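Local structure of formate dehydrogenase (Staphylococcus aureus, 6TTB) at residues Pro85-Ile90 / Pro109-Ala114; Val36-Glu41 / Tyr96-Thr101; Thr61-Arg66 / Asp342-Phe347; Leu159-Glu164 / Ser177-His182. The protein probably catalyses the NAD-dependent oxidation of formate to carbon dioxide. One frame throughout, in Å; residues are numbered along the deposited sequence.

In the fold
Interactions 1, 2 and 3 gather in the domain built on the five-stranded parallel sheet. Interaction 4 lies on the opposite side of the chain's centre, about 51 and 50 Å from interactions 1 and 3, centre to centre. Interactions 1 and 2 share neighbouring strands, 89-92 and 34-38, and touch. Interaction 3 packs on interaction 1 through Phe347. Interaction 2 is the most buried and is held by apolar and ring contacts. Interaction 1 pairs strand backbones and adds a salt bridge nearer the surface. Interaction 3 joins two helices by leucines inside and charges farther from the sheet. Interaction 4 rests on polar side chains meeting backbone. Interactions 2 and 4 both meet the second subunit.

Interaction 1: Pro85-Ile90 / Pro109-Ala114; sequences PDMDVI and PNLKLA
Pro109 opens the second segment at the surface, with its ring CG near Pro85 O. Asn110 comes next and turns its CB toward residues 85-90, where it packs against the carbonyls of Asp86 and Met87. Its carbonyl O receives a CA-H...O contact from Asp88 CA. Leu111 has CG anti to the backbone N (chi1 161°). Its two methyls straddle the tip of Met87, with Leu111 CD2 and Met87 CE 3.6 Å apart. The two side chains run side by side and point the same way.

Lys112 bonds twice to Asp88. Its backbone N gives a hydrogen bond to Asp88 O, 2.9 Å. Its side chain bends at chi3 and chi4, so that Lys112 NZ reaches Asp88 OD2 at 2.5 Å in a salt bridge, from above the carboxylate plane. Lys112 NZ also donates to Asn110 O at 3.0 Å. The ammonium is thus gripped by two oxygens, which probably favours its charged form.

From Leu113 on the two segments pair as parallel strands. Leu113 O takes the N-H of Ile90 at 2.9 Å, nearly along the C=O axis. Leu113 CB meets Val89 CG2 at 3.8 Å on one face. Ala114 CB meets Ile90 CG2 at 3.6 Å on the other.

The pair closes a beta-alpha-beta unit, strand 89-92, helix 102-106 and strand 113-116. Strands 34-38 and 135-138 flank it in the parallel sheet. Phe347 of helix 330-348 covers the Val89 and Leu113 face.

Interaction 2: Val36-Glu41 / Tyr96-Thr101; sequences VALFPE and YPAYMT
Tyr96 carries most of this contact, and its side chain reaches across to the end of strand 34-38. CG is anti to the backbone N (chi1 -172°). Tyr96 CB starts beside the ring of Pro40, with Pro40 CG 4.3 Å away. The phenol ring then lies flat under Pro40: Pro40 CA sits over the middle of one ring face, 4.0 Å from the centroid and 9° off the normal, a CH-pi contact. Further along, Tyr96 CD1 comes within 3.8 Å of Pro40 N.

Residues 36-41 form the end of strand 34-38 and the loop beyond. Residues 96-101 lie in the loop after strand 89-92, its neighbour in the parallel sheet, whose 2-1-3-4-5 order is flavodoxin-like. The ring packs where two neighbouring strands have run out, about 11 Å from the bound NAD.

Tyr96 CE1 is the busiest ring atom. It approaches Phe39 O at 3.6 Å. At the ring edge, near its plane, it meets Leu38 CG at 3.8 Å. Leu38 crosses the tyrosine at about a right angle and sends CD2 on to Ala98 CB, 4.0 Å. Tyr96 OH lies near Asn76 OD1. Leu176 of the second subunit packs on both Tyr96 and Pro40.

Interaction 3: Thr61-Arg66 / Asp342-Phe347; sequences TFLEER and DILERF
Two helices on one side of the flavodoxin-like parallel sheet meet here: helix 59-64, from the beginning of the chain, and helix 330-348, which returns from its far end. The contact ties the C-terminal helix to the N-terminal part of the domain.

The apolar part lies on the sheet side. Leu63 and Leu344 cross at about a right angle, and Leu63 CD2 touches Leu344 CD1 at 4.1 Å. Each CG is anti to the carbonyl carbon. Leu344 puts CD1 at the end of an extended chain; Leu63 meets it with its other methyl, CD2. Phe62, with CG anti to the backbone N (chi1 174°), reaches across and brings CE1 to 4.2 Å from Leu344 CB. Phe70 of strand 69-73 packs on Leu63, and Ile115 of strand 113-116 packs on Leu344.

The charged part lies farther from the sheet. Arg66 meets Glu345 side-on, and the two strongest bonds converge on one oxygen. Arg66 NH2 donates to Glu345 OE1 at 2.6 Å, nearly along its C-O axis. Arg66 NE donates to the same Glu345 OE1 at 3.0 Å, on its syn lone pair. The longer bond from NE to OE2 is weak. Guanidinium and carboxylate planes are 28° apart. Such a pairing should keep the glutamate ionised.

Arg66 is also held within its own segment: its NH1 gives a weak hydrogen bond to Phe62 O. The same Arg66 NH1 sits over the centre of the Phe62 ring, 3.3 Å above its plane.

Interaction 4: Leu159-Glu164 / Ser177-His182; sequences LRNYEE and SQVGNH
Val179 O is gripped by two donors. The side-chain amide Asn161 ND2 reaches it at 2.7 Å, a weak, bent bond with 130° at the hydrogen. The backbone His182 N also donates to Val179 O, at 3.2 Å. Asn161 can reach this carbonyl because its CG is anti to the backbone N (chi1 -174°). Its CB rests against His182 O at 3.4 Å. The amide plane stands nearly perpendicular to the His182 ring.

Asn161 ends one helix in a Schellman motif, with positive phi, and stands at the N-cap position of the next. Val179 CG1 packs beside Asn161 ND2, and beyond it Glu164 CB lies 4.0 Å from Val179 CG1. The Glu164 side chain crosses that of Gln178 at about a right angle, while carboxylate and amide planes are 31° apart; its main partner is Arg167, a salt bridge.

Arg160 and Tyr162, on either side of Asn161 and with side chains starting away from this contact, bond to Glu149 and Glu163 of the second subunit. Within the NAD binding domain of the D-isomer specific 2-hydroxyacid dehydrogenase family, the contact ties the kink between helices 144-160 and 162-171 to helix 176-180 and the residues just after it.

Interaction 1: Pro85-Ile90 / Pro109-Ala114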
loop_
_atom_site.group_PDB
_atom_site.type_symbol
_atom_site.label_atom_id
_atom_site.label_comp_id
_atom_site.label_asym_id
_atom_site.label_seq_id
_atom_site.Cartn_x
_atom_site.Cartn_y
_atom_site.Cartn_z
ATOM N N PRO A 85 20.863 37.030 -14.277
ATOM C CA PRO A 85 21.792 38.157 -14.108
ATOM C C PRO A 85 21.796 38.769 -12.729
ATOM O O PRO A 85 22.726 39.518 -12.400
ATOM C CB PRO A 85 21.309 39.206 -15.112
ATOM C CG PRO A 85 20.722 38.356 -16.212
ATOM C CD PRO A 85 20.041 37.192 -15.499
ATOM N N ASP A 86 20.745 38.487 -11.928
ATOM C CA ASP A 86 20.549 39.290 -10.732
ATOM C C ASP A 86 19.957 38.488 -9.578
ATOM O O ASP A 86 20.057 38.890 -8.433
ATOM C CB ASP A 86 19.868 40.626 -11.018
ATOM C CG ASP A 86 18.770 40.546 -12.067
ATOM O OD1 ASP A 86 18.491 39.408 -12.530
ATOM O OD2 ASP A 86 18.149 41.616 -12.371
ATOM N N MET A 87 19.474 37.302 -9.839
ATOM C CA MET A 87 18.988 36.562 -8.695
ATOM C C MET A 87 20.102 36.404 -7.649
ATOM O O MET A 87 21.241 36.109 -7.981
ATOM C CB MET A 87 18.426 35.215 -9.115
ATOM C CG MET A 87 19.441 34.253 -9.550
ATOM S SD MET A 87 18.660 32.691 -10.129
ATOM C CE MET A 87 20.108 31.658 -9.968
ATOM N N ASP A 88 19.752 36.639 -6.377
ATOM C CA ASP A 88 20.671 36.497 -5.244
ATOM C C ASP A 88 20.542 35.087 -4.654
ATOM O O ASP A 88 21.494 34.532 -4.105
ATOM C CB ASP A 88 20.307 37.476 -4.140
ATOM C CG ASP A 88 20.843 38.867 -4.372
ATOM O OD1 ASP A 88 20.142 39.687 -5.055
ATOM O OD2 ASP A 88 21.911 39.139 -3.848
ATOM N N VAL A 89 19.338 34.529 -4.760
ATOM C CA VAL A 89 19.005 33.263 -4.132
ATOM C C VAL A 89 17.957 32.580 -4.995
ATOM O O VAL A 89 16.936 33.192 -5.364
ATOM C CB VAL A 89 18.449 33.455 -2.702
ATOM C CG1 VAL A 89 17.929 32.140 -2.163
ATOM C CG2 VAL A 89 19.455 34.090 -1.739
ATOM N N ILE A 90 18.206 31.315 -5.324
ATOM C CA ILE A 90 17.216 30.556 -6.055
ATOM C C ILE A 90 16.584 29.533 -5.094
ATOM O O ILE A 90 17.235 29.058 -4.122
ATOM C CB ILE A 90 17.858 29.875 -7.260
ATOM C CG1 ILE A 90 16.830 29.117 -8.105
ATOM C CG2 ILE A 90 19.033 28.976 -6.820
ATOM C CD1 ILE A 90 15.978 30.021 -8.993
ATOM N N PRO A 109 26.037 35.819 -11.675
ATOM C CA PRO A 109 27.049 36.437 -10.852
ATOM C C PRO A 109 26.525 36.985 -9.543
ATOM O O PRO A 109 27.268 37.595 -8.768
ATOM C CB PRO A 109 27.485 37.625 -11.756
ATOM C CG PRO A 109 26.260 37.984 -12.566
ATOM C CD PRO A 109 25.707 36.618 -12.866
ATOM N N ASN A 110 25.235 36.845 -9.289
ATOM C CA ASN A 110 24.784 37.426 -8.025
ATOM C C ASN A 110 24.434 36.346 -7.001
ATOM O O ASN A 110 24.126 36.639 -5.849
ATOM C CB ASN A 110 23.720 38.493 -8.244
ATOM C CG ASN A 110 24.328 39.714 -8.876
ATOM O OD1 ASN A 110 24.676 40.669 -8.177
ATOM N ND2 ASN A 110 24.609 39.620 -10.169
ATOM N N LEU A 111 24.506 35.111 -7.439
ATOM C CA LEU A 111 23.768 34.062 -6.781
ATOM C C LEU A 111 24.642 33.481 -5.658
ATOM O O LEU A 111 25.829 33.286 -5.805
ATOM C CB LEU A 111 23.455 33.026 -7.847
ATOM C CG LEU A 111 23.092 31.660 -7.317
ATOM C CD1 LEU A 111 21.712 31.695 -6.699
ATOM C CD2 LEU A 111 23.159 30.653 -8.426
ATOM N N LYS A 112 24.058 33.272 -4.517
ATOM C CA LYS A 112 24.866 33.051 -3.355
ATOM C C LYS A 112 24.318 31.829 -2.659
ATOM O O LYS A 112 25.073 31.072 -2.030
ATOM C CB LYS A 112 24.849 34.306 -2.482
ATOM C CG LYS A 112 25.500 35.560 -3.090
ATOM C CD LYS A 112 25.444 36.780 -2.127
ATOM C CE LYS A 112 24.230 37.708 -2.298
ATOM N NZ LYS A 112 24.351 38.527 -3.537
ATOM N N LEU A 113 23.008 31.575 -2.886
ATOM C CA LEU A 113 22.303 30.556 -2.097
ATOM C C LEU A 113 21.246 29.859 -2.945
ATOM O O LEU A 113 20.338 30.485 -3.529
ATOM C CB LEU A 113 21.717 31.167 -0.810
ATOM C CG LEU A 113 21.219 30.158 0.236
ATOM C CD1 LEU A 113 22.186 29.031 0.472
ATOM C CD2 LEU A 113 20.782 30.831 1.587
ATOM N N ALA A 114 21.421 28.552 -3.054
ATOM C CA ALA A 114 20.417 27.724 -3.694
ATOM C C ALA A 114 19.719 26.887 -2.630
ATOM O O ALA A 114 20.304 25.973 -2.042
ATOM C CB ALA A 114 21.067 26.858 -4.737
#

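Interaction 2: Val36-Glu41 / Tyr96-Thr101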
loop_
_atom_site.group_PDB
_atom_site.type_symbol
_atom_site.label_atom_id
_atom_site.label_comp_id
_atom_site.label_asym_id
_atom_site.label_seq_id
_atom_site.Cartn_x
_atom_site.Cartn_y
_atom_site.Cartn_z
ATOM N N VAL A 36 14.410 34.292 -6.099
ATOM C CA VAL A 36 13.608 33.723 -7.172
ATOM C C VAL A 36 13.143 32.344 -6.745
ATOM O O VAL A 36 13.942 31.542 -6.169
ATOM C CB VAL A 36 14.384 33.633 -8.487
ATOM C CG1 VAL A 36 13.476 33.726 -9.656
ATOM C CG2 VAL A 36 15.423 34.692 -8.591
ATOM N N ALA A 37 11.854 32.059 -7.023
ATOM C CA ALA A 37 11.325 30.763 -6.641
ATOM C C ALA A 37 10.648 30.097 -7.837
ATOM O O ALA A 37 10.021 30.802 -8.669
ATOM C CB ALA A 37 10.404 30.919 -5.467
ATOM N N LEU A 38 10.850 28.760 -7.961
ATOM C CA LEU A 38 10.057 27.989 -8.870
ATOM C C LEU A 38 9.267 26.925 -8.123
ATOM O O LEU A 38 9.801 26.053 -7.422
ATOM C CB LEU A 38 10.890 27.375 -9.980
ATOM C CG LEU A 38 10.049 26.513 -10.928
ATOM C CD1 LEU A 38 9.251 27.394 -11.926
ATOM C CD2 LEU A 38 10.901 25.482 -11.655
ATOM N N PHE A 39 7.968 26.979 -8.341
ATOM C CA PHE A 39 7.038 26.158 -7.634
ATOM C C PHE A 39 6.008 25.637 -8.616
ATOM O O PHE A 39 5.743 26.259 -9.642
ATOM C CB PHE A 39 6.372 27.022 -6.610
ATOM C CG PHE A 39 7.274 27.406 -5.481
ATOM C CD1 PHE A 39 8.160 26.508 -4.947
ATOM C CD2 PHE A 39 7.093 28.608 -4.821
ATOM C CE1 PHE A 39 8.855 26.805 -3.785
ATOM C CE2 PHE A 39 7.837 28.931 -3.695
ATOM C CZ PHE A 39 8.700 28.024 -3.174
ATOM N N PRO A 40 5.349 24.513 -8.302
ATOM C CA PRO A 40 4.250 24.037 -9.163
ATOM C C PRO A 40 3.165 25.115 -9.302
ATOM O O PRO A 40 2.993 25.981 -8.414
ATOM C CB PRO A 40 3.688 22.819 -8.431
ATOM C CG PRO A 40 4.751 22.472 -7.313
ATOM C CD PRO A 40 5.520 23.757 -7.038
ATOM N N GLU A 41 2.507 25.117 -10.461
ATOM C CA GLU A 41 1.453 26.067 -10.803
ATOM C C GLU A 41 0.208 25.816 -9.937
ATOM O O GLU A 41 -0.224 24.688 -9.805
ATOM C CB GLU A 41 1.100 25.907 -12.279
ATOM C CG GLU A 41 0.411 27.124 -12.853
ATOM C CD GLU A 41 1.414 28.101 -13.426
ATOM O OE1 GLU A 41 2.631 27.712 -13.558
ATOM O OE2 GLU A 41 1.002 29.247 -13.734
ATOM N N TYR A 96 9.897 19.363 -8.349
ATOM C CA TYR A 96 9.610 20.267 -9.449
ATOM C C TYR A 96 10.759 21.274 -9.539
ATOM O O TYR A 96 10.637 22.419 -9.069
ATOM C CB TYR A 96 8.215 20.895 -9.255
ATOM C CG TYR A 96 7.693 21.704 -10.412
ATOM C CD1 TYR A 96 8.046 23.019 -10.550
ATOM C CD2 TYR A 96 6.843 21.162 -11.372
ATOM C CE1 TYR A 96 7.523 23.802 -11.560
ATOM C CE2 TYR A 96 6.353 21.917 -12.433
ATOM C CZ TYR A 96 6.695 23.250 -12.512
ATOM O OH TYR A 96 6.272 24.056 -13.533
ATOM N N PRO A 97 11.948 20.826 -9.985
ATOM C CA PRO A 97 13.183 21.544 -9.708
ATOM C C PRO A 97 13.553 22.540 -10.782
ATOM O O PRO A 97 13.274 22.356 -11.977
ATOM C CB PRO A 97 14.249 20.448 -9.575
ATOM C CG PRO A 97 13.699 19.317 -10.468
ATOM C CD PRO A 97 12.193 19.547 -10.626
ATOM N N ALA A 98 14.076 23.636 -10.322
ATOM C CA ALA A 98 14.805 24.542 -11.171
ATOM C C ALA A 98 16.248 24.060 -11.238
ATOM O O ALA A 98 16.976 24.146 -10.232
ATOM C CB ALA A 98 14.708 25.925 -10.589
ATOM N N TYR A 99 16.624 23.484 -12.405
ATOM C CA TYR A 99 17.958 22.935 -12.595
ATOM C C TYR A 99 18.995 24.052 -12.610
ATOM O O TYR A 99 18.886 25.010 -13.377
ATOM C CB TYR A 99 18.024 22.060 -13.832
ATOM C CG TYR A 99 17.442 20.684 -13.612
ATOM C CD1 TYR A 99 18.123 19.703 -12.861
ATOM C CD2 TYR A 99 16.181 20.358 -14.123
ATOM C CE1 TYR A 99 17.550 18.453 -12.621
ATOM C CE2 TYR A 99 15.621 19.092 -13.938
ATOM C CZ TYR A 99 16.296 18.141 -13.173
ATOM O OH TYR A 99 15.706 16.907 -12.988
ATOM N N MET A 100 19.996 23.915 -11.724
ATOM C CA MET A 100 21.114 24.835 -11.697
ATOM C C MET A 100 22.353 24.152 -12.291
ATOM O O MET A 100 23.204 23.650 -11.576
ATOM C CB MET A 100 21.363 25.307 -10.282
ATOM C CG MET A 100 20.250 26.260 -9.786
ATOM S SD MET A 100 19.738 27.637 -10.973
ATOM C CE MET A 100 21.280 28.524 -11.160
ATOM N N THR A 101 22.392 24.096 -13.628
ATOM C CA THR A 101 23.512 23.571 -14.373
ATOM C C THR A 101 24.697 24.542 -14.259
ATOM O O THR A 101 24.554 25.694 -13.866
ATOM C CB THR A 101 23.117 23.379 -15.839
ATOM O OG1 THR A 101 22.788 24.675 -16.356
ATOM C CG2 THR A 101 21.950 22.440 -16.042
#

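Interaction 3: Thr61-Arg66 / Asp342-Phe347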
loop_
_atom_site.group_PDB
_atom_site.type_symbol
_atom_site.label_atom_id
_atom_site.label_comp_id
_atom_site.label_asym_id
_atom_site.label_seq_id
_atom_site.Cartn_x
_atom_site.Cartn_y
_atom_site.Cartn_z
ATOM N N THR A 61 4.910 37.766 1.382
ATOM C CA THR A 61 4.890 38.632 2.544
ATOM C C THR A 61 6.168 38.480 3.359
ATOM O O THR A 61 6.819 39.467 3.664
ATOM C CB THR A 61 3.642 38.398 3.406
ATOM O OG1 THR A 61 2.829 37.478 2.695
ATOM C CG2 THR A 61 2.804 39.649 3.630
ATOM N N PHE A 62 6.571 37.247 3.668
ATOM C CA PHE A 62 7.746 37.053 4.504
ATOM C C PHE A 62 8.928 37.795 3.916
ATOM O O PHE A 62 9.717 38.366 4.646
ATOM C CB PHE A 62 8.111 35.586 4.609
ATOM C CG PHE A 62 9.404 35.355 5.340
ATOM C CD1 PHE A 62 10.615 35.444 4.685
ATOM C CD2 PHE A 62 9.410 35.074 6.687
ATOM C CE1 PHE A 62 11.816 35.267 5.361
ATOM C CE2 PHE A 62 10.601 34.866 7.351
ATOM C CZ PHE A 62 11.808 34.987 6.691
ATOM N N LEU A 63 9.069 37.742 2.588
ATOM C CA LEU A 63 10.190 38.388 1.903
ATOM C C LEU A 63 9.911 39.870 1.689
ATOM O O LEU A 63 10.727 40.697 2.030
ATOM C CB LEU A 63 10.451 37.693 0.561
ATOM C CG LEU A 63 11.206 36.370 0.668
ATOM C CD1 LEU A 63 11.459 35.765 -0.697
ATOM C CD2 LEU A 63 12.493 36.560 1.425
ATOM N N GLU A 64 8.787 40.184 1.047
ATOM C CA GLU A 64 8.424 41.562 0.742
ATOM C C GLU A 64 8.184 42.354 2.035
ATOM O O GLU A 64 7.871 43.522 1.991
ATOM C CB GLU A 64 7.200 41.611 -0.191
ATOM C CG GLU A 64 7.499 41.224 -1.654
ATOM C CD GLU A 64 6.283 41.021 -2.579
ATOM O OE1 GLU A 64 5.469 41.986 -2.758
ATOM O OE2 GLU A 64 6.140 39.906 -3.123
ATOM N N GLU A 65 8.368 41.721 3.177
ATOM C CA GLU A 65 8.182 42.386 4.451
ATOM C C GLU A 65 9.524 42.785 5.004
ATOM O O GLU A 65 9.590 43.348 6.075
ATOM C CB GLU A 65 7.679 41.394 5.486
ATOM C CG GLU A 65 6.825 42.020 6.564
ATOM C CD GLU A 65 5.618 41.144 6.897
ATOM O OE1 GLU A 65 5.711 40.356 7.863
ATOM O OE2 GLU A 65 4.621 41.176 6.119
ATOM N N ARG A 66 10.577 42.365 4.329
ATOM C CA ARG A 66 11.923 42.462 4.841
ATOM C C ARG A 66 12.775 43.211 3.836
ATOM O O ARG A 66 13.974 43.297 4.001
ATOM C CB ARG A 66 12.500 41.079 5.041
ATOM C CG ARG A 66 11.742 40.233 6.041
ATOM C CD ARG A 66 12.816 39.536 6.891
ATOM N NE ARG A 66 12.411 38.553 7.894
ATOM C CZ ARG A 66 11.157 38.062 8.112
ATOM N NH1 ARG A 66 10.152 38.328 7.290
ATOM N NH2 ARG A 66 10.967 37.209 9.100
ATOM N N ASP A 342 13.338 29.702 8.009
ATOM C CA ASP A 342 14.434 29.799 8.976
ATOM C C ASP A 342 15.778 30.035 8.264
ATOM O O ASP A 342 16.602 30.885 8.673
ATOM C CB ASP A 342 14.485 28.610 9.932
ATOM C CG ASP A 342 15.484 28.841 11.048
ATOM O OD1 ASP A 342 15.131 29.602 12.045
ATOM O OD2 ASP A 342 16.638 28.293 10.931
ATOM N N ILE A 343 16.005 29.281 7.193
ATOM C CA ILE A 343 17.234 29.414 6.425
ATOM C C ILE A 343 17.417 30.870 6.012
ATOM O O ILE A 343 18.440 31.473 6.334
ATOM C CB ILE A 343 17.183 28.470 5.213
ATOM C CG1 ILE A 343 17.725 27.080 5.565
ATOM C CG2 ILE A 343 17.864 29.074 4.001
ATOM C CD1 ILE A 343 16.991 25.944 4.863
ATOM N N LEU A 344 16.435 31.398 5.250
ATOM C CA LEU A 344 16.481 32.761 4.729
ATOM C C LEU A 344 16.754 33.766 5.859
ATOM O O LEU A 344 17.416 34.773 5.647
ATOM C CB LEU A 344 15.162 33.077 4.058
ATOM C CG LEU A 344 14.809 32.229 2.846
ATOM C CD1 LEU A 344 13.460 32.654 2.286
ATOM C CD2 LEU A 344 15.852 32.345 1.772
ATOM N N GLU A 345 16.216 33.500 7.054
ATOM C CA GLU A 345 16.435 34.360 8.205
ATOM C C GLU A 345 17.943 34.348 8.558
ATOM O O GLU A 345 18.646 35.365 8.409
ATOM C CB GLU A 345 15.472 33.938 9.323
ATOM C CG GLU A 345 15.147 35.037 10.298
ATOM C CD GLU A 345 14.523 36.262 9.667
ATOM O OE1 GLU A 345 13.303 36.275 9.553
ATOM O OE2 GLU A 345 15.272 37.196 9.268
ATOM N N ARG A 346 18.468 33.161 8.893
ATOM C CA ARG A 346 19.895 33.034 9.157
ATOM C C ARG A 346 20.728 33.637 8.006
ATOM O O ARG A 346 21.628 34.434 8.228
ATOM C CB ARG A 346 20.259 31.568 9.368
ATOM C CG ARG A 346 19.425 30.886 10.428
ATOM C CD ARG A 346 20.121 29.618 10.874
ATOM N NE ARG A 346 19.223 28.820 11.719
ATOM C CZ ARG A 346 19.640 28.023 12.692
ATOM N NH1 ARG A 346 20.940 27.836 12.895
ATOM N NH2 ARG A 346 18.769 27.348 13.399
ATOM N N PHE A 347 20.429 33.249 6.768
ATOM C CA PHE A 347 21.147 33.804 5.637
ATOM C C PHE A 347 21.248 35.318 5.765
ATOM O O PHE A 347 22.335 35.859 5.666
ATOM C CB PHE A 347 20.470 33.416 4.324
ATOM C CG PHE A 347 21.203 33.888 3.098
ATOM C CD1 PHE A 347 22.514 33.540 2.894
ATOM C CD2 PHE A 347 20.620 34.787 2.229
ATOM C CE1 PHE A 347 23.216 34.023 1.817
ATOM C CE2 PHE A 347 21.338 35.326 1.179
ATOM C CZ PHE A 347 22.634 34.939 0.983
#

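Interaction 4: Leu159-Glu164 / Ser177-His182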
loop_
_atom_site.group_PDB
_atom_site.type_symbol
_atom_site.label_atom_id
_atom_site.label_comp_id
_atom_site.label_asym_id
_atom_site.label_seq_id
_atom_site.Cartn_x
_atom_site.Cartn_y
_atom_site.Cartn_z
ATOM N N LEU A 159 2.848 -6.233 -2.321
ATOM C CA LEU A 159 2.669 -7.638 -1.938
ATOM C C LEU A 159 1.193 -8.010 -2.010
ATOM O O LEU A 159 0.834 -9.096 -2.397
ATOM C CB LEU A 159 3.229 -7.904 -0.532
ATOM C CG LEU A 159 4.749 -8.085 -0.489
ATOM C CD1 LEU A 159 5.306 -7.357 0.708
ATOM C CD2 LEU A 159 5.168 -9.554 -0.482
ATOM N N ARG A 160 0.336 -7.078 -1.672
ATOM C CA ARG A 160 -1.056 -7.441 -1.557
ATOM C C ARG A 160 -1.694 -7.369 -2.928
ATOM O O ARG A 160 -2.833 -7.811 -3.107
ATOM C CB ARG A 160 -1.755 -6.612 -0.473
ATOM C CG ARG A 160 -1.293 -6.982 0.920
ATOM C CD ARG A 160 -2.262 -6.592 1.996
ATOM N NE ARG A 160 -3.541 -7.264 1.918
ATOM C CZ ARG A 160 -3.794 -8.396 2.537
ATOM N NH1 ARG A 160 -2.819 -9.015 3.207
ATOM N NH2 ARG A 160 -5.020 -8.906 2.489
ATOM N N ASN A 161 -0.930 -6.873 -3.917
ATOM C CA ASN A 161 -1.458 -6.864 -5.260
ATOM C C ASN A 161 -2.740 -6.004 -5.264
ATOM O O ASN A 161 -3.735 -6.296 -5.941
ATOM C CB ASN A 161 -1.636 -8.324 -5.730
ATOM C CG ASN A 161 -2.041 -8.476 -7.183
ATOM O OD1 ASN A 161 -1.647 -7.698 -8.066
ATOM N ND2 ASN A 161 -2.864 -9.470 -7.435
ATOM N N TYR A 162 -2.720 -4.940 -4.464
ATOM C CA TYR A 162 -3.761 -3.934 -4.463
ATOM C C TYR A 162 -4.127 -3.502 -5.877
ATOM O O TYR A 162 -5.256 -3.150 -6.141
ATOM C CB TYR A 162 -3.293 -2.709 -3.710
ATOM C CG TYR A 162 -4.229 -1.542 -3.835
ATOM C CD1 TYR A 162 -5.412 -1.484 -3.104
ATOM C CD2 TYR A 162 -3.978 -0.544 -4.761
ATOM C CE1 TYR A 162 -6.337 -0.458 -3.304
ATOM C CE2 TYR A 162 -4.884 0.477 -5.002
ATOM C CZ TYR A 162 -6.052 0.534 -4.241
ATOM O OH TYR A 162 -6.856 1.605 -4.386
ATOM N N GLU A 163 -3.151 -3.450 -6.772
ATOM C CA GLU A 163 -3.435 -2.831 -8.056
ATOM C C GLU A 163 -4.463 -3.641 -8.796
ATOM O O GLU A 163 -5.374 -3.098 -9.374
ATOM C CB GLU A 163 -2.190 -2.680 -8.903
ATOM C CG GLU A 163 -1.466 -1.403 -8.612
ATOM C CD GLU A 163 -2.252 -0.140 -8.876
ATOM O OE1 GLU A 163 -2.886 -0.039 -9.973
ATOM O OE2 GLU A 163 -2.233 0.734 -7.996
ATOM N N GLU A 164 -4.283 -4.938 -8.769
ATOM C CA GLU A 164 -5.176 -5.838 -9.459
ATOM C C GLU A 164 -6.513 -5.815 -8.761
ATOM O O GLU A 164 -7.555 -5.787 -9.408
ATOM C CB GLU A 164 -4.593 -7.247 -9.508
ATOM C CG GLU A 164 -4.343 -7.711 -10.928
ATOM C CD GLU A 164 -5.604 -7.666 -11.781
ATOM O OE1 GLU A 164 -6.406 -8.565 -11.639
ATOM O OE2 GLU A 164 -5.773 -6.719 -12.590
ATOM N N SER A 177 -9.042 -15.712 -8.982
ATOM C CA SER A 177 -7.871 -16.469 -9.402
ATOM C C SER A 177 -6.777 -15.493 -9.757
ATOM O O SER A 177 -5.624 -15.692 -9.384
ATOM C CB SER A 177 -8.167 -17.385 -10.548
ATOM O OG SER A 177 -8.923 -18.493 -10.057
ATOM N N GLN A 178 -7.175 -14.397 -10.411
ATOM C CA GLN A 178 -6.190 -13.620 -11.115
ATOM C C GLN A 178 -5.612 -12.589 -10.189
ATOM O O GLN A 178 -4.501 -12.107 -10.451
ATOM C CB GLN A 178 -6.769 -12.968 -12.358
ATOM C CG GLN A 178 -5.686 -12.350 -13.225
ATOM C CD GLN A 178 -6.266 -11.286 -14.123
ATOM O OE1 GLN A 178 -7.061 -11.565 -15.011
ATOM N NE2 GLN A 178 -5.910 -10.042 -13.857
ATOM N N VAL A 179 -6.410 -12.186 -9.174
ATOM C CA VAL A 179 -5.880 -11.369 -8.098
ATOM C C VAL A 179 -5.047 -12.266 -7.225
ATOM O O VAL A 179 -3.950 -11.888 -6.772
ATOM C CB VAL A 179 -6.922 -10.756 -7.179
ATOM C CG1 VAL A 179 -6.516 -9.377 -6.715
ATOM C CG2 VAL A 179 -8.369 -10.868 -7.654
ATOM N N GLY A 180 -5.638 -13.405 -6.879
ATOM C CA GLY A 180 -4.991 -14.308 -5.960
ATOM C C GLY A 180 -3.550 -14.576 -6.381
ATOM O O GLY A 180 -2.622 -14.532 -5.541
ATOM N N ASN A 181 -3.386 -14.757 -7.704
ATOM C CA ASN A 181 -2.163 -15.222 -8.336
ATOM C C ASN A 181 -0.936 -14.456 -7.822
ATOM O O ASN A 181 0.129 -15.038 -7.680
ATOM C CB ASN A 181 -2.309 -15.233 -9.851
ATOM C CG ASN A 181 -1.236 -16.033 -10.568
ATOM O OD1 ASN A 181 -1.370 -17.249 -10.760
ATOM N ND2 ASN A 181 -0.187 -15.349 -11.010
ATOM N N HIS A 182 -1.089 -13.171 -7.447
ATOM C CA HIS A 182 0.081 -12.409 -7.013
ATOM C C HIS A 182 -0.113 -11.739 -5.653
ATOM O O HIS A 182 0.635 -10.842 -5.289
ATOM C CB HIS A 182 0.478 -11.411 -8.077
ATOM C CG HIS A 182 0.992 -12.065 -9.323
ATOM N ND1 HIS A 182 2.058 -12.991 -9.311
ATOM C CD2 HIS A 182 0.596 -11.950 -10.625
ATOM C CE1 HIS A 182 2.253 -13.439 -10.554
ATOM N NE2 HIS A 182 1.362 -12.819 -11.378
#